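Local coordinates for beta-ketoacyl-[acyl-carrier-protein] synthase FabY (Pseudomonas aeruginosa, PDB 4CW4), which catalyses the condensation of acetyl-CoA with malonyl-ACP to give the acetoacetyl-ACP primer that initiates fatty acid biosynthesis, at residues A[10-15]-A[370-375]; A[211-216]-A[379-384]; A[220-225]-A[305-310]. All coordinates share one frame; numbering follows the deposited sequence.

Contact 1: A[10-15]-A[370-375]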
ATOM      1  N   PRO A  10      -9.226  22.109   6.010  1.00 10.99           N
ATOM      2  CA  PRO A  10      -7.808  21.737   6.059  1.00 10.25           C
ATOM      3  C   PRO A  10      -6.898  22.819   5.471  1.00  9.94           C
ATOM      4  O   PRO A  10      -6.998  23.154   4.275  1.00 11.45           O
ATOM      5  CB  PRO A  10      -7.755  20.471   5.179  1.00 11.34           C
ATOM      6  CG  PRO A  10      -9.169  19.960   5.146  1.00 10.88           C
ATOM      7  CD  PRO A  10      -9.974  21.216   5.109  1.00 11.54           C
ATOM      8  N   VAL A  11      -6.015  23.363   6.297  1.00  9.47           N
ATOM      9  CA  VAL A  11      -5.077  24.370   5.815  1.00 10.96           C
ATOM     10  C   VAL A  11      -3.662  23.806   5.849  1.00  9.43           C
ATOM     11  O   VAL A  11      -3.314  23.022   6.734  1.00 10.10           O
ATOM     12  CB  VAL A  11      -5.182  25.702   6.580  1.00 12.76           C
ATOM     13  CG1 VAL A  11      -6.552  26.308   6.382  1.00 14.20           C
ATOM     14  CG2 VAL A  11      -4.892  25.559   8.043  1.00 13.68           C
ATOM     15  N   ILE A  12      -2.865  24.201   4.853  1.00  9.74           N
ATOM     16  CA  ILE A  12      -1.484  23.772   4.729  1.00 10.23           C
ATOM     17  C   ILE A  12      -0.610  24.720   5.538  1.00 10.65           C
ATOM     18  O   ILE A  12      -0.483  25.891   5.179  1.00 10.30           O
ATOM     19  CB  ILE A  12      -1.016  23.757   3.258  1.00 10.72           C
ATOM     20  CG1 ILE A  12      -1.918  22.873   2.390  1.00 11.25           C
ATOM     21  CG2 ILE A  12       0.458  23.314   3.189  1.00  9.68           C
ATOM     22  CD1 ILE A  12      -1.704  23.070   0.910  1.00 11.82           C
ATOM     23  N   VAL A  13      -0.046  24.227   6.640  1.00  9.76           N
ATOM     24  CA  VAL A  13       0.732  25.064   7.550  1.00 10.48           C
ATOM     25  C   VAL A  13       2.240  24.839   7.425  1.00  9.73           C
ATOM     26  O   VAL A  13       3.035  25.567   8.029  1.00 10.60           O
ATOM     27  CB  VAL A  13       0.295  24.886   9.028  1.00 10.40           C
ATOM     28  CG1 VAL A  13      -1.209  25.147   9.170  1.00 10.57           C
ATOM     29  CG2 VAL A  13       0.664  23.502   9.562  1.00 10.91           C
ATOM     30  N   GLY A  14       2.639  23.860   6.614  1.00 10.03           N
ATOM     31  CA  GLY A  14       4.045  23.592   6.382  1.00  9.46           C
ATOM     32  C   GLY A  14       4.183  22.648   5.211  1.00  9.23           C
ATOM     33  O   GLY A  14       3.224  21.981   4.843  1.00  9.46           O
ATOM     34  N   PHE A  15       5.375  22.594   4.624  1.00  8.47           N
ATOM     35  CA  PHE A  15       5.652  21.676   3.529  1.00  8.81           C
ATOM     36  C   PHE A  15       7.143  21.565   3.341  1.00  9.17           C
ATOM     37  O   PHE A  15       7.885  22.517   3.613  1.00  9.87           O
ATOM     38  CB  PHE A  15       4.949  22.117   2.233  1.00  9.45           C
ATOM     39  CG  PHE A  15       5.407  23.449   1.696  1.00  8.91           C
ATOM     40  CD1 PHE A  15       4.837  24.625   2.123  1.00 10.25           C
ATOM     41  CD2 PHE A  15       6.412  23.509   0.736  1.00  9.52           C
ATOM     42  CE1 PHE A  15       5.275  25.834   1.620  1.00 10.24           C
ATOM     43  CE2 PHE A  15       6.843  24.702   0.222  1.00 10.56           C
ATOM     44  CZ  PHE A  15       6.291  25.875   0.684  1.00 11.07           C
ATOM     45  N   VAL A 370       3.317  17.496   3.221  1.00  9.58           N
ATOM     46  CA  VAL A 370       2.632  18.705   3.654  1.00 10.59           C
ATOM     47  C   VAL A 370       2.116  18.468   5.063  1.00 10.37           C
ATOM     48  O   VAL A 370       1.796  17.329   5.447  1.00 10.77           O
ATOM     49  CB  VAL A 370       1.451  19.118   2.731  1.00 12.49           C
ATOM     50  CG1 VAL A 370       1.975  19.514   1.334  1.00 14.20           C
ATOM     51  CG2 VAL A 370       0.382  18.035   2.655  1.00 13.51           C
ATOM     52  N   VAL A 371       2.051  19.545   5.832  1.00  9.67           N
ATOM     53  CA  VAL A 371       1.495  19.503   7.179  1.00 10.27           C
ATOM     54  C   VAL A 371       0.171  20.232   7.128  1.00 10.43           C
ATOM     55  O   VAL A 371       0.133  21.397   6.768  1.00 10.67           O
ATOM     56  CB  VAL A 371       2.418  20.169   8.205  1.00 11.47           C
ATOM     57  CG1 VAL A 371       1.867  19.992   9.611  1.00 11.96           C
ATOM     58  CG2 VAL A 371       3.823  19.622   8.106  1.00 11.62           C
ATOM     59  N   LEU A 372      -0.910  19.534   7.455  1.00  9.48           N
ATOM     60  CA  LEU A 372      -2.244  20.109   7.488  1.00 10.30           C
ATOM     61  C   LEU A 372      -2.693  20.293   8.925  1.00 10.87           C
ATOM     62  O   LEU A 372      -2.393  19.469   9.799  1.00 11.50           O
ATOM     63  CB  LEU A 372      -3.261  19.186   6.802  1.00 10.09           C
ATOM     64  CG  LEU A 372      -2.912  18.704   5.397  1.00 10.92           C
ATOM     65  CD1 LEU A 372      -4.002  17.787   4.860  1.00 11.20           C
ATOM     66  CD2 LEU A 372      -2.692  19.911   4.466  1.00 11.08           C
ATOM     67  N   MET A 373      -3.446  21.363   9.155  1.00  9.95           N
ATOM     68  CA  MET A 373      -4.173  21.520  10.405  1.00 10.26           C
ATOM     69  C   MET A 373      -5.583  21.945  10.104  1.00 10.68           C
ATOM     70  O   MET A 373      -5.827  22.555   9.081  1.00 12.06           O
ATOM     71  CB  MET A 373      -3.544  22.599  11.284  1.00 11.11           C
ATOM     72  CG  MET A 373      -2.211  22.255  11.863  1.00 12.65           C
ATOM     73  SD  MET A 373      -1.586  23.590  12.900  1.00 13.12           S
ATOM     74  CE  MET A 373      -0.076  22.786  13.474  1.00 14.30           C
ATOM     75  N   ASP A 374      -6.509  21.652  11.005  1.00 10.31           N
ATOM     76  CA  ASP A 374      -7.803  22.307  10.918  1.00 12.02           C
ATOM     77  C   ASP A 374      -7.654  23.811  11.157  1.00 11.19           C
ATOM     78  O   ASP A 374      -6.718  24.278  11.806  1.00 11.80           O
ATOM     79  CB  ASP A 374      -8.821  21.698  11.880  1.00 11.77           C
ATOM     80  CG  ASP A 374      -8.518  21.978  13.330  1.00 13.13           C
ATOM     81  OD1 ASP A 374      -8.971  23.032  13.866  1.00 13.41           O
ATOM     82  OD2 ASP A 374      -7.845  21.131  13.944  1.00 14.58           O
ATOM     83  N   ASP A 375      -8.597  24.567  10.626  1.00 11.15           N
ATOM     84  CA  ASP A 375      -8.532  26.014  10.677  1.00 13.03           C
ATOM     85  C   ASP A 375      -8.533  26.584  12.085  1.00 12.67           C
ATOM     86  O   ASP A 375      -7.891  27.594  12.345  1.00 12.93           O
ATOM     87  CB  ASP A 375      -9.670  26.645   9.863  1.00 13.46           C
ATOM     88  CG  ASP A 375     -11.055  26.258  10.349  1.00 14.19           C
ATOM     89  OD1 ASP A 375     -11.391  25.064  10.314  1.00 13.46           O
ATOM     90  OD2 ASP A 375     -11.857  27.158  10.683  1.00 15.97           O
TER
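The isopropyl group of Val13 stands across the side chains of Val371 and Met373, meeting each at roughly a right angle. Its CG2, in the crowded position between the backbone N and the carbonyl carbon, lies 3.7 Å from CG1 of Val371. The same methyl is 3.9 Å from Met373 CG, and the methionine, extended beyond CG, carries its sulfur and CE past Val13 CG2. On the face bearing Ile12, Leu372, Phe15 and Val370 the geometry changes: Ile12 and Leu372 run side by side in the same direction, with Ile12 CG1 3.7 Å from Leu372 CD2. Phe15 offers Val370 little more than its CB, because CG sits between N and the carbonyl carbon (chi1 63°) and leads the ring off to His386, which it meets edge-to-face. These pairs decorate two antiparallel neighbours, 10-15 and 370-374, the first and fifth strands of the N-terminal half of a thiolase fold, in which the fifth runs against the other four. Val11 and Met373 form a hydrogen-bonded pair; the bond from Val11 N to Met373 O is 2.9 Å long and nearly straight at 176°. Beyond Ile12 the register slips by one residue in a classic beta bulge, where Val13 and Gly14 both face Val371. Val13 N donates to Val371 O (2.8 Å), while Val371 N reaches Gly14 O (2.9 Å) from above the carbonyl plane, 46° out of it. Helices 288-301 and 482-496 cover the face of Ile12 and Leu372, Leu372 resting on Leu293 and Ile300 and Ile12 on Leu491. Asp374 occupies the N-cap of helix 375-381; OD1 takes the N-H of Leu377, while OD2 forms a salt bridge with Arg306.

Contact 2: A[211-216]-A[379-384]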
ATOM      1  N   LYS A 211       6.549  20.022  19.908  1.00 16.24           N
ATOM      2  CA  LYS A 211       6.002  19.878  21.260  1.00 17.55           C
ATOM      3  C   LYS A 211       4.776  20.759  21.503  1.00 16.93           C
ATOM      4  O   LYS A 211       3.822  20.335  22.152  1.00 16.68           O
ATOM      5  CB  LYS A 211       7.066  20.195  22.312  1.00 20.70           C
ATOM      6  CG  LYS A 211       6.532  20.181  23.734  1.00 24.72           C
ATOM      7  CD  LYS A 211       7.521  19.544  24.673  1.00 27.50           C
ATOM      8  CE  LYS A 211       7.070  19.649  26.136  1.00 29.04           C
ATOM      9  NZ  LYS A 211       5.701  19.137  26.385  1.00 29.88           N
ATOM     10  N   THR A 212       4.811  21.985  21.005  1.00 16.57           N
ATOM     11  CA  THR A 212       3.691  22.891  21.168  1.00 16.04           C
ATOM     12  C   THR A 212       2.454  22.352  20.461  1.00 15.57           C
ATOM     13  O   THR A 212       1.330  22.428  20.982  1.00 15.49           O
ATOM     14  CB  THR A 212       4.024  24.289  20.613  1.00 16.37           C
ATOM     15  OG1 THR A 212       5.182  24.800  21.270  1.00 17.80           O
ATOM     16  CG2 THR A 212       2.875  25.250  20.844  1.00 17.13           C
ATOM     17  N   ILE A 213       2.658  21.820  19.260  1.00 14.82           N
ATOM     18  CA  ILE A 213       1.557  21.233  18.498  1.00 14.89           C
ATOM     19  C   ILE A 213       0.938  20.056  19.265  1.00 15.25           C
ATOM     20  O   ILE A 213      -0.272  20.020  19.493  1.00 15.88           O
ATOM     21  CB  ILE A 213       2.021  20.815  17.084  1.00 14.95           C
ATOM     22  CG1 ILE A 213       2.426  22.078  16.307  1.00 14.78           C
ATOM     23  CG2 ILE A 213       0.921  20.007  16.350  1.00 16.25           C
ATOM     24  CD1 ILE A 213       3.144  21.786  14.976  1.00 15.66           C
ATOM     25  N   VAL A 214       1.772  19.121  19.699  1.00 16.08           N
ATOM     26  CA  VAL A 214       1.292  17.948  20.425  1.00 18.19           C
ATOM     27  C   VAL A 214       0.554  18.351  21.714  1.00 18.87           C
ATOM     28  O   VAL A 214      -0.495  17.775  22.030  1.00 19.11           O
ATOM     29  CB  VAL A 214       2.455  16.991  20.743  1.00 20.25           C
ATOM     30  CG1 VAL A 214       1.962  15.793  21.506  1.00 21.63           C
ATOM     31  CG2 VAL A 214       3.128  16.530  19.456  1.00 20.26           C
ATOM     32  N   ASP A 215       1.087  19.339  22.437  1.00 18.82           N
ATOM     33  CA  ASP A 215       0.493  19.820  23.695  1.00 20.23           C
ATOM     34  C   ASP A 215      -0.907  20.431  23.482  1.00 17.46           C
ATOM     35  O   ASP A 215      -1.677  20.598  24.435  1.00 18.06           O
ATOM     36  CB  ASP A 215       1.371  20.912  24.330  1.00 24.32           C
ATOM     37  CG  ASP A 215       2.547  20.367  25.130  1.00 28.62           C
ATOM     38  OD1 ASP A 215       2.616  19.154  25.412  1.00 30.08           O
ATOM     39  OD2 ASP A 215       3.415  21.196  25.491  1.00 31.14           O
ATOM     40  N   ASN A 216      -1.219  20.791  22.236  1.00 15.32           N
ATOM     41  CA  ASN A 216      -2.480  21.457  21.929  1.00 15.23           C
ATOM     42  C   ASN A 216      -3.579  20.576  21.354  1.00 15.03           C
ATOM     43  O   ASN A 216      -4.647  21.079  21.029  1.00 17.40           O
ATOM     44  CB  ASN A 216      -2.241  22.648  21.003  1.00 15.62           C
ATOM     45  CG  ASN A 216      -1.899  23.913  21.765  1.00 16.09           C
ATOM     46  OD1 ASN A 216      -2.774  24.722  22.082  1.00 18.04           O
ATOM     47  ND2 ASN A 216      -0.629  24.080  22.082  1.00 16.06           N
ATOM     48  N   LEU A 379      -5.481  28.768  13.650  1.00 11.87           N
ATOM     49  CA  LEU A 379      -5.782  30.095  14.182  1.00 13.42           C
ATOM     50  C   LEU A 379      -5.191  30.245  15.587  1.00 13.19           C
ATOM     51  O   LEU A 379      -4.525  31.230  15.903  1.00 13.12           O
ATOM     52  CB  LEU A 379      -7.305  30.294  14.226  1.00 16.17           C
ATOM     53  CG  LEU A 379      -7.817  31.720  14.447  1.00 17.59           C
ATOM     54  CD1 LEU A 379      -7.789  32.508  13.126  1.00 18.25           C
ATOM     55  CD2 LEU A 379      -9.220  31.701  15.059  1.00 19.07           C
ATOM     56  N   ARG A 380      -5.448  29.242  16.422  1.00 12.74           N
ATOM     57  CA  ARG A 380      -4.964  29.224  17.794  1.00 13.40           C
ATOM     58  C   ARG A 380      -3.435  29.313  17.895  1.00 13.89           C
ATOM     59  O   ARG A 380      -2.912  29.997  18.768  1.00 14.29           O
ATOM     60  CB  ARG A 380      -5.457  27.961  18.524  1.00 14.91           C
ATOM     61  CG  ARG A 380      -5.236  28.028  20.017  1.00 16.30           C
ATOM     62  CD  ARG A 380      -5.260  26.682  20.704  1.00 16.48           C
ATOM     63  NE  ARG A 380      -6.374  25.846  20.296  1.00 17.42           N
ATOM     64  CZ  ARG A 380      -6.422  24.531  20.500  1.00 18.16           C
ATOM     65  NH1 ARG A 380      -5.432  23.908  21.123  1.00 18.61           N
ATOM     66  NH2 ARG A 380      -7.464  23.838  20.082  1.00 19.87           N
ATOM     67  N   LEU A 381      -2.730  28.632  16.997  1.00 12.91           N
ATOM     68  CA  LEU A 381      -1.280  28.505  17.104  1.00 12.10           C
ATOM     69  C   LEU A 381      -0.528  29.549  16.315  1.00 11.44           C
ATOM     70  O   LEU A 381       0.694  29.622  16.417  1.00 13.30           O
ATOM     71  CB  LEU A 381      -0.809  27.138  16.618  1.00 12.53           C
ATOM     72  CG  LEU A 381      -1.341  25.929  17.377  1.00 14.50           C
ATOM     73  CD1 LEU A 381      -0.719  24.657  16.805  1.00 16.33           C
ATOM     74  CD2 LEU A 381      -1.076  26.052  18.863  1.00 17.54           C
ATOM     75  N   GLY A 382      -1.235  30.362  15.537  1.00 11.95           N
ATOM     76  CA  GLY A 382      -0.548  31.299  14.664  1.00 11.67           C
ATOM     77  C   GLY A 382       0.185  30.598  13.511  1.00 10.76           C
ATOM     78  O   GLY A 382       1.198  31.115  13.005  1.00 11.70           O
ATOM     79  N   ALA A 383      -0.295  29.428  13.101  1.00 10.73           N
ATOM     80  CA  ALA A 383       0.317  28.688  11.997  1.00  9.98           C
ATOM     81  C   ALA A 383       0.130  29.453  10.696  1.00 10.69           C
ATOM     82  O   ALA A 383      -0.931  30.048  10.449  1.00 11.94           O
ATOM     83  CB  ALA A 383      -0.323  27.325  11.862  1.00 10.21           C
ATOM     84  N   ASP A 384       1.161  29.456   9.871  1.00 10.73           N
ATOM     85  CA  ASP A 384       1.066  30.097   8.586  1.00 10.90           C
ATOM     86  C   ASP A 384       0.135  29.291   7.687  1.00 11.32           C
ATOM     87  O   ASP A 384      -0.157  28.119   7.937  1.00 13.05           O
ATOM     88  CB  ASP A 384       2.469  30.224   7.940  1.00 11.25           C
ATOM     89  CG  ASP A 384       2.602  31.422   7.009  1.00 12.06           C
ATOM     90  OD1 ASP A 384       1.587  32.040   6.621  1.00 12.79           O
ATOM     91  OD2 ASP A 384       3.750  31.750   6.652  1.00 12.37           O
TER
HETATM   92  O   HOH W   1      -7.336  21.000  21.430  1.00 32.24           O
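Two helix C-termini meet here, those of 210-215 and 375-381, the latter closed by a Schellman motif in which Gly382 takes positive phi. Arg380 reaches from the last turn of its helix to Asn216, just past the end of the other. With CG anti to the backbone N (chi1 -168°) and a bend at chi3, its chain brings a single nitrogen, NH1, to two acceptors of that residue. NH1 lies 2.9 Å from the backbone O of Asn216 and 2.9 Å from its OD1, each bond arriving on a lone pair in the carbonyl plane. The side chains cross obliquely, with amide and guanidinium planes 42° apart. Water 1 closes a second path: it donates to Asn216 O (2.7 Å) and accepts from Arg380 NH2 (3.1 Å). The amide's rotation is held at both ends, OD1 by NH1 and ND2 by Thr212 O (2.8 Å) in the preceding helix. Beside this polar pair Leu381 meets the amide tip to tip, CD2 3.7 Å from Asn216 CG, and its CD1 lies 4.1 Å from Ile213 CG1, the two chains crossing at about a right angle. Ile213 and Leu381 both rest on Met373 of strand 366-374. A cation drawn to the carbonyl-rich, partially negative end of a helix is probably favourable, and the pairing joins two short helices on the outer side of the N-terminal sheet of the thiolase fold, 375-381 being part of the link to the C-terminal half.

Contact 3: A[220-225]-A[305-310]; sequences DEIAVF and ARVVIV
Backbone hydrogen bonds set the frame: strands 222-225 and 307-310 run parallel, 12° apart, with Ile222 opposite Val307 and Phe225 opposite Val310. Ala223 uses both its groups, N donating to Val307 O (2.9 Å) and O accepting from Ile309 N (2.9 Å). Phe225 N continues the pattern to Ile309 O. Where the strands begin, Glu221 O is gripped twice, by Arg306 N at 2.8 Å, on a lone pair, and by Val307 N at 3.1 Å, nearly along the C=O axis. Apolar packing fills the two faces. On one, Ile222 lies alongside Val307, its CD1 3.7 Å from Val307 CB, next to Trp210 and Ile213 of helix 210-215. On the other, the methyl of Ala223 sits 4.0 Å from Ala305 CB, and CD2 of the Phe225 ring approaches Val308 CG1 obliquely at 3.8 Å. Charged groups meet less directly. The chains of Glu221 and Arg306 run side by side, but carboxylate and guanidinium planes stand 84° apart, and water 2 bridges OE1 of Glu221 and NH1 of Arg306. Their salt bridges go elsewhere, Glu221 to Lys629 and Arg306 to Asp374. Parallel neighbours of this kind, with helices on both faces of the sheet, are the second and fourth strands of the βαβαβαββ half that defines the thiolase fold.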
ATOM      1  N   ASP A 220      -4.611  11.079  20.052  1.00 13.56           N
ATOM      2  CA  ASP A 220      -5.137  10.409  18.874  1.00 13.35           C
ATOM      3  C   ASP A 220      -5.463  11.361  17.732  1.00 13.77           C
ATOM      4  O   ASP A 220      -5.910  10.911  16.685  1.00 15.29           O
ATOM      5  CB  ASP A 220      -6.369   9.566  19.229  1.00 13.56           C
ATOM      6  CG  ASP A 220      -7.517  10.390  19.797  1.00 14.14           C
ATOM      7  OD1 ASP A 220      -7.264  11.495  20.320  1.00 13.70           O
ATOM      8  OD2 ASP A 220      -8.674   9.893  19.761  1.00 17.35           O
ATOM      9  N   GLU A 221      -5.221  12.658  17.924  1.00 12.56           N
ATOM     10  CA  GLU A 221      -5.600  13.670  16.925  1.00 12.27           C
ATOM     11  C   GLU A 221      -4.481  14.096  15.956  1.00 12.62           C
ATOM     12  O   GLU A 221      -4.604  15.082  15.213  1.00 13.59           O
ATOM     13  CB  GLU A 221      -6.220  14.890  17.638  1.00 12.61           C
ATOM     14  CG  GLU A 221      -7.609  14.577  18.200  1.00 13.04           C
ATOM     15  CD  GLU A 221      -8.244  15.735  18.937  1.00 14.60           C
ATOM     16  OE1 GLU A 221      -7.488  16.607  19.433  1.00 15.08           O
ATOM     17  OE2 GLU A 221      -9.495  15.764  19.009  1.00 17.00           O
ATOM     18  N   ILE A 222      -3.393  13.341  15.986  1.00 12.18           N
ATOM     19  CA  ILE A 222      -2.305  13.472  15.029  1.00 12.24           C
ATOM     20  C   ILE A 222      -2.423  12.308  14.059  1.00 12.02           C
ATOM     21  O   ILE A 222      -2.703  11.200  14.472  1.00 13.43           O
ATOM     22  CB  ILE A 222      -0.937  13.337  15.728  1.00 14.52           C
ATOM     23  CG1 ILE A 222      -0.795  14.336  16.869  1.00 18.21           C
ATOM     24  CG2 ILE A 222       0.207  13.469  14.726  1.00 14.52           C
ATOM     25  CD1 ILE A 222      -0.754  15.728  16.439  1.00 20.72           C
ATOM     26  N   ALA A 223      -2.226  12.549  12.774  1.00 11.03           N
ATOM     27  CA  ALA A 223      -2.307  11.496  11.773  1.00 11.33           C
ATOM     28  C   ALA A 223      -1.159  11.628  10.799  1.00 10.49           C
ATOM     29  O   ALA A 223      -0.745  12.729  10.501  1.00 11.56           O
ATOM     30  CB  ALA A 223      -3.592  11.614  11.019  1.00 12.66           C
ATOM     31  N   VAL A 224      -0.686  10.492  10.301  1.00 10.19           N
ATOM     32  CA  VAL A 224       0.357  10.444   9.288  1.00 11.51           C
ATOM     33  C   VAL A 224      -0.053   9.465   8.202  1.00 10.65           C
ATOM     34  O   VAL A 224      -0.390   8.317   8.502  1.00 10.65           O
ATOM     35  CB  VAL A 224       1.719  10.006   9.867  1.00 12.04           C
ATOM     36  CG1 VAL A 224       2.776   9.961   8.774  1.00 12.20           C
ATOM     37  CG2 VAL A 224       2.149  10.943  10.996  1.00 13.51           C
ATOM     38  N   PHE A 225      -0.023   9.927   6.954  1.00 10.93           N
ATOM     39  CA  PHE A 225      -0.280   9.098   5.779  1.00 10.67           C
ATOM     40  C   PHE A 225       0.829   9.260   4.750  1.00 10.74           C
ATOM     41  O   PHE A 225       1.038  10.366   4.255  1.00 12.19           O
ATOM     42  CB  PHE A 225      -1.625   9.447   5.170  1.00 12.06           C
ATOM     43  CG  PHE A 225      -2.749   9.392   6.169  1.00 10.87           C
ATOM     44  CD1 PHE A 225      -3.129   8.190   6.748  1.00 12.35           C
ATOM     45  CD2 PHE A 225      -3.400  10.547   6.565  1.00 11.55           C
ATOM     46  CE1 PHE A 225      -4.158   8.155   7.680  1.00 12.32           C
ATOM     47  CE2 PHE A 225      -4.419  10.506   7.503  1.00 12.15           C
ATOM     48  CZ  PHE A 225      -4.794   9.322   8.061  1.00 12.35           C
ATOM     49  N   ALA A 305      -8.986  13.886  13.298  1.00 13.67           N
ATOM     50  CA  ALA A 305      -7.620  14.369  13.506  1.00 13.91           C
ATOM     51  C   ALA A 305      -7.537  15.857  13.235  1.00 12.31           C
ATOM     52  O   ALA A 305      -8.289  16.397  12.424  1.00 13.58           O
ATOM     53  CB  ALA A 305      -6.615  13.614  12.624  1.00 15.07           C
ATOM     54  N   ARG A 306      -6.606  16.509  13.909  1.00 11.31           N
ATOM     55  CA  ARG A 306      -6.445  17.947  13.811  1.00 11.91           C
ATOM     56  C   ARG A 306      -5.127  18.352  13.170  1.00 10.74           C
ATOM     57  O   ARG A 306      -5.012  19.494  12.690  1.00 11.20           O
ATOM     58  CB  ARG A 306      -6.554  18.558  15.191  1.00 12.81           C
ATOM     59  CG  ARG A 306      -7.915  18.283  15.839  1.00 13.94           C
ATOM     60  CD  ARG A 306      -8.208  19.165  17.025  1.00 15.20           C
ATOM     61  NE  ARG A 306      -8.489  20.526  16.572  1.00 15.45           N
ATOM     62  CZ  ARG A 306      -9.013  21.495  17.317  1.00 17.29           C
ATOM     63  NH1 ARG A 306      -9.317  21.287  18.592  1.00 18.46           N
ATOM     64  NH2 ARG A 306      -9.247  22.682  16.776  1.00 17.29           N
ATOM     65  N   VAL A 307      -4.139  17.453  13.197  1.00 11.66           N
ATOM     66  CA  VAL A 307      -2.834  17.692  12.586  1.00 10.92           C
ATOM     67  C   VAL A 307      -2.526  16.482  11.750  1.00 11.06           C
ATOM     68  O   VAL A 307      -2.550  15.363  12.266  1.00 12.49           O
ATOM     69  CB  VAL A 307      -1.714  17.871  13.632  1.00 13.69           C
ATOM     70  CG1 VAL A 307      -0.375  18.172  12.954  1.00 14.79           C
ATOM     71  CG2 VAL A 307      -2.093  18.975  14.603  1.00 15.37           C
ATOM     72  N   VAL A 308      -2.262  16.695  10.466  1.00 11.13           N
ATOM     73  CA  VAL A 308      -2.040  15.586   9.560  1.00 11.08           C
ATOM     74  C   VAL A 308      -0.788  15.819   8.725  1.00 11.18           C
ATOM     75  O   VAL A 308      -0.644  16.849   8.069  1.00 11.82           O
ATOM     76  CB  VAL A 308      -3.227  15.365   8.586  1.00 11.82           C
ATOM     77  CG1 VAL A 308      -2.962  14.123   7.725  1.00 13.73           C
ATOM     78  CG2 VAL A 308      -4.542  15.237   9.328  1.00 12.04           C
ATOM     79  N   ILE A 309       0.116  14.846   8.749  1.00 10.32           N
ATOM     80  CA  ILE A 309       1.292  14.878   7.882  1.00 10.46           C
ATOM     81  C   ILE A 309       0.961  13.946   6.732  1.00 11.01           C
ATOM     82  O   ILE A 309       0.700  12.759   6.950  1.00 13.54           O
ATOM     83  CB  ILE A 309       2.562  14.420   8.605  1.00 11.96           C
ATOM     84  CG1 ILE A 309       3.054  15.491   9.614  1.00 14.65           C
ATOM     85  CG2 ILE A 309       3.693  14.178   7.598  1.00 12.38           C
ATOM     86  CD1 ILE A 309       2.124  15.779  10.790  1.00 16.67           C
ATOM     87  N   VAL A 310       0.918  14.491   5.521  1.00 10.08           N
ATOM     88  CA  VAL A 310       0.566  13.717   4.335  1.00 11.28           C
ATOM     89  C   VAL A 310       1.685  13.815   3.316  1.00 10.24           C
ATOM     90  O   VAL A 310       2.146  14.906   3.006  1.00 10.13           O
ATOM     91  CB  VAL A 310      -0.702  14.269   3.641  1.00 15.46           C
ATOM     92  CG1 VAL A 310      -1.151  13.329   2.529  1.00 15.48           C
ATOM     93  CG2 VAL A 310      -1.845  14.507   4.627  1.00 17.33           C
TER
HETATM   94  O   HOH W   2      -8.608  18.916  20.366  1.00 18.90           O

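Overall arrangement
Contacts 1 and 3 lie in one sheet, their centres about 10 Å apart, where strands 307-314 and 366-374 are neighbours; Leu372 N probably bonds to Val308 O. From 222-225 through 307-314 and 366-374 to 10-19, four adjacent strands are thus accounted for. Contact 2 sits on the outside of this sheet, its centre about 11 Å from that of contact 1 and 13 Å from that of contact 3, with Met373 and Val307 touching Ile213. Along the chain, contact 3 is nested within the loops closed by both others, while contacts 1 and 2 interleave. Sequence-distant segments thereby build part of the N-terminal half; the three contacts themselves lie away from the active-site residues.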